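Local coordinates for protein hypothetical aldose 1-epimerase (Klebsiella pneumoniae subsp. pneumoniae MGH 78578, PDB 3TY1) that is of uncharacterised function but probably binds carbohydrate and resembles the aldose 1-epimerases in its supersandwich fold, at residues His204-Ile209 and Ala343-Thr348. Numbering follows the deposited sequence.
Sequences HDYQII and AQFDLT
The ring of Phe345 reaches across to strand 204-209 and meets two side chains there, Tyr206 and Ile208. Tyr206 comes from the opposite direction and brings its CE2 in near the plane of the phenylalanine ring, at its edge, 3.9 Å from Phe345 CZ. Ile208 and Phe345 instead slide past each other, and the short methyl branch does the touching: Ile208 CG2 lies 3.6 Å from Phe345 CE1, set obliquely to the ring. The branching at CB explains this, because with CG1 anti to the backbone N (chi1 -180°) it is CG2 that is carried toward Phe345. Tyr206 OH comes within 3.8 Å of Ala343 CB, and alanine, with only a methyl to offer, fits opposite the end of the long phenol. The axes of the two segments run nearly parallel (5°) and approach no closer than 10.8 Å, a spacing bridged by side chains, since the strands belong to different sheets: strand 342-352 to the large antiparallel one, strand 204-214 to a mixed one. Such face-to-face packing of sheets builds the supersandwich of the galactose mutarotase-like fold. Alternation along each strand puts Tyr206 and Ile208, like Ala343 and Phe345, on the facing sides, while Gln207 turns its CB away and its amide bonds to Ser320 OG and the backbone N of Thr122. Leu196 of strand 189-198 touches the side chains of both Tyr206 and Phe345, and Leu337 packs against Tyr206 and Ala343.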
loop_
_atom_site.group_PDB
_atom_site.type_symbol
_atom_site.label_atom_id
_atom_site.label_comp_id
_atom_site.label_asym_id
_atom_site.label_seq_id
_atom_site.Cartn_x
_atom_site.Cartn_y
_atom_site.Cartn_z
ATOM N N HIS A 204 -21.745 3.735 -16.849
ATOM C CA HIS A 204 -21.219 3.800 -15.506
ATOM C C HIS A 204 -21.448 5.176 -14.898
ATOM O O HIS A 204 -21.389 6.216 -15.589
ATOM C CB HIS A 204 -19.736 3.406 -15.463
ATOM C CG HIS A 204 -19.303 2.966 -14.111
ATOM N ND1 HIS A 204 -19.075 3.857 -13.084
ATOM C CD2 HIS A 204 -19.123 1.733 -13.588
ATOM C CE1 HIS A 204 -18.769 3.190 -11.989
ATOM N NE2 HIS A 204 -18.798 1.899 -12.263
ATOM N N ASP A 205 -21.736 5.178 -13.604
ATOM C CA ASP A 205 -21.821 6.420 -12.830
ATOM C C ASP A 205 -20.471 7.152 -12.773
ATOM O O ASP A 205 -19.431 6.525 -12.879
ATOM C CB ASP A 205 -22.233 6.138 -11.369
ATOM C CG ASP A 205 -23.677 5.742 -11.216
ATOM O OD1 ASP A 205 -24.473 5.786 -12.189
ATOM O OD2 ASP A 205 -24.011 5.390 -10.079
ATOM N N TYR A 206 -20.515 8.476 -12.655
ATOM C CA TYR A 206 -19.320 9.245 -12.363
ATOM C C TYR A 206 -19.725 10.470 -11.581
ATOM O O TYR A 206 -20.884 10.884 -11.628
ATOM C CB TYR A 206 -18.540 9.611 -13.626
ATOM C CG TYR A 206 -19.141 10.722 -14.486
ATOM C CD1 TYR A 206 -20.084 10.443 -15.487
ATOM C CD2 TYR A 206 -18.759 12.035 -14.295
ATOM C CE1 TYR A 206 -20.610 11.474 -16.275
ATOM C CE2 TYR A 206 -19.272 13.055 -15.060
ATOM C CZ TYR A 206 -20.183 12.784 -16.041
ATOM O OH TYR A 206 -20.647 13.855 -16.747
ATOM N N GLN A 207 -18.770 10.976 -10.812
ATOM C CA GLN A 207 -18.869 12.228 -10.086
ATOM C C GLN A 207 -17.514 12.926 -10.113
ATOM O O GLN A 207 -16.486 12.254 -10.086
ATOM C CB GLN A 207 -19.216 12.010 -8.625
ATOM C CG GLN A 207 -20.483 11.246 -8.327
ATOM C CD GLN A 207 -20.593 10.981 -6.855
ATOM O OE1 GLN A 207 -20.025 9.996 -6.356
ATOM N NE2 GLN A 207 -21.293 11.875 -6.127
ATOM N N ILE A 208 -17.505 14.255 -10.105
ATOM C CA ILE A 208 -16.219 14.996 -10.018
ATOM C C ILE A 208 -16.389 16.335 -9.331
ATOM O O ILE A 208 -17.345 17.025 -9.587
ATOM C CB ILE A 208 -15.565 15.176 -11.424
ATOM C CG1 ILE A 208 -14.216 15.931 -11.389
ATOM C CG2 ILE A 208 -16.552 15.846 -12.419
ATOM C CD1 ILE A 208 -13.100 15.227 -10.575
ATOM N N ILE A 209 -15.423 16.696 -8.474
ATOM C CA ILE A 209 -15.333 18.017 -7.895
ATOM C C ILE A 209 -13.894 18.473 -8.197
ATOM O O ILE A 209 -12.935 17.724 -7.894
ATOM C CB ILE A 209 -15.587 17.994 -6.345
ATOM C CG1 ILE A 209 -16.987 17.492 -6.017
ATOM C CG2 ILE A 209 -15.311 19.371 -5.749
ATOM C CD1 ILE A 209 -17.312 17.398 -4.532
ATOM N N ALA A 343 -17.008 12.870 -21.389
ATOM C CA ALA A 343 -17.468 14.073 -20.728
ATOM C C ALA A 343 -16.257 15.001 -20.668
ATOM O O ALA A 343 -15.171 14.560 -20.245
ATOM C CB ALA A 343 -17.926 13.747 -19.341
ATOM N N GLN A 344 -16.444 16.266 -21.047
ATOM C CA GLN A 344 -15.381 17.272 -21.031
ATOM C C GLN A 344 -15.492 18.179 -19.827
ATOM O O GLN A 344 -16.580 18.428 -19.324
ATOM C CB GLN A 344 -15.417 18.122 -22.322
ATOM C CG GLN A 344 -15.166 17.343 -23.622
ATOM C CD GLN A 344 -16.367 16.520 -24.109
ATOM O OE1 GLN A 344 -17.519 16.818 -23.768
ATOM N NE2 GLN A 344 -16.093 15.467 -24.902
ATOM N N PHE A 345 -14.340 18.673 -19.366
ATOM C CA PHE A 345 -14.236 19.606 -18.246
ATOM C C PHE A 345 -13.229 20.698 -18.648
ATOM O O PHE A 345 -12.022 20.454 -18.725
ATOM C CB PHE A 345 -13.845 18.846 -16.961
ATOM C CG PHE A 345 -14.808 17.719 -16.652
ATOM C CD1 PHE A 345 -16.027 17.976 -16.052
ATOM C CD2 PHE A 345 -14.521 16.415 -17.044
ATOM C CE1 PHE A 345 -16.956 16.949 -15.830
ATOM C CE2 PHE A 345 -15.434 15.371 -16.808
ATOM C CZ PHE A 345 -16.652 15.647 -16.206
ATOM N N ASP A 346 -13.760 21.889 -18.935
ATOM C CA ASP A 346 -12.998 23.052 -19.403
ATOM C C ASP A 346 -13.055 24.121 -18.300
ATOM O O ASP A 346 -14.152 24.581 -17.936
ATOM C CB ASP A 346 -13.619 23.582 -20.692
ATOM C CG ASP A 346 -13.693 22.538 -21.765
ATOM O OD1 ASP A 346 -12.642 21.915 -22.076
ATOM O OD2 ASP A 346 -14.826 22.319 -22.289
ATOM N N LEU A 347 -11.894 24.442 -17.728
ATOM C CA LEU A 347 -11.781 25.442 -16.668
ATOM C C LEU A 347 -10.628 26.378 -16.954
ATOM O O LEU A 347 -9.598 25.948 -17.474
ATOM C CB LEU A 347 -11.591 24.801 -15.279
ATOM C CG LEU A 347 -12.673 23.866 -14.730
ATOM C CD1 LEU A 347 -12.414 22.446 -15.208
ATOM C CD2 LEU A 347 -12.675 23.940 -13.192
ATOM N N THR A 348 -10.798 27.651 -16.629
ATOM C CA THR A 348 -9.693 28.620 -16.722
ATOM C C THR A 348 -9.473 29.238 -15.349
ATOM O O THR A 348 -10.408 29.761 -14.735
ATOM C CB THR A 348 -9.993 29.717 -17.766
ATOM O OG1 THR A 348 -10.270 29.082 -19.016
ATOM C CG2 THR A 348 -8.808 30.616 -17.931
#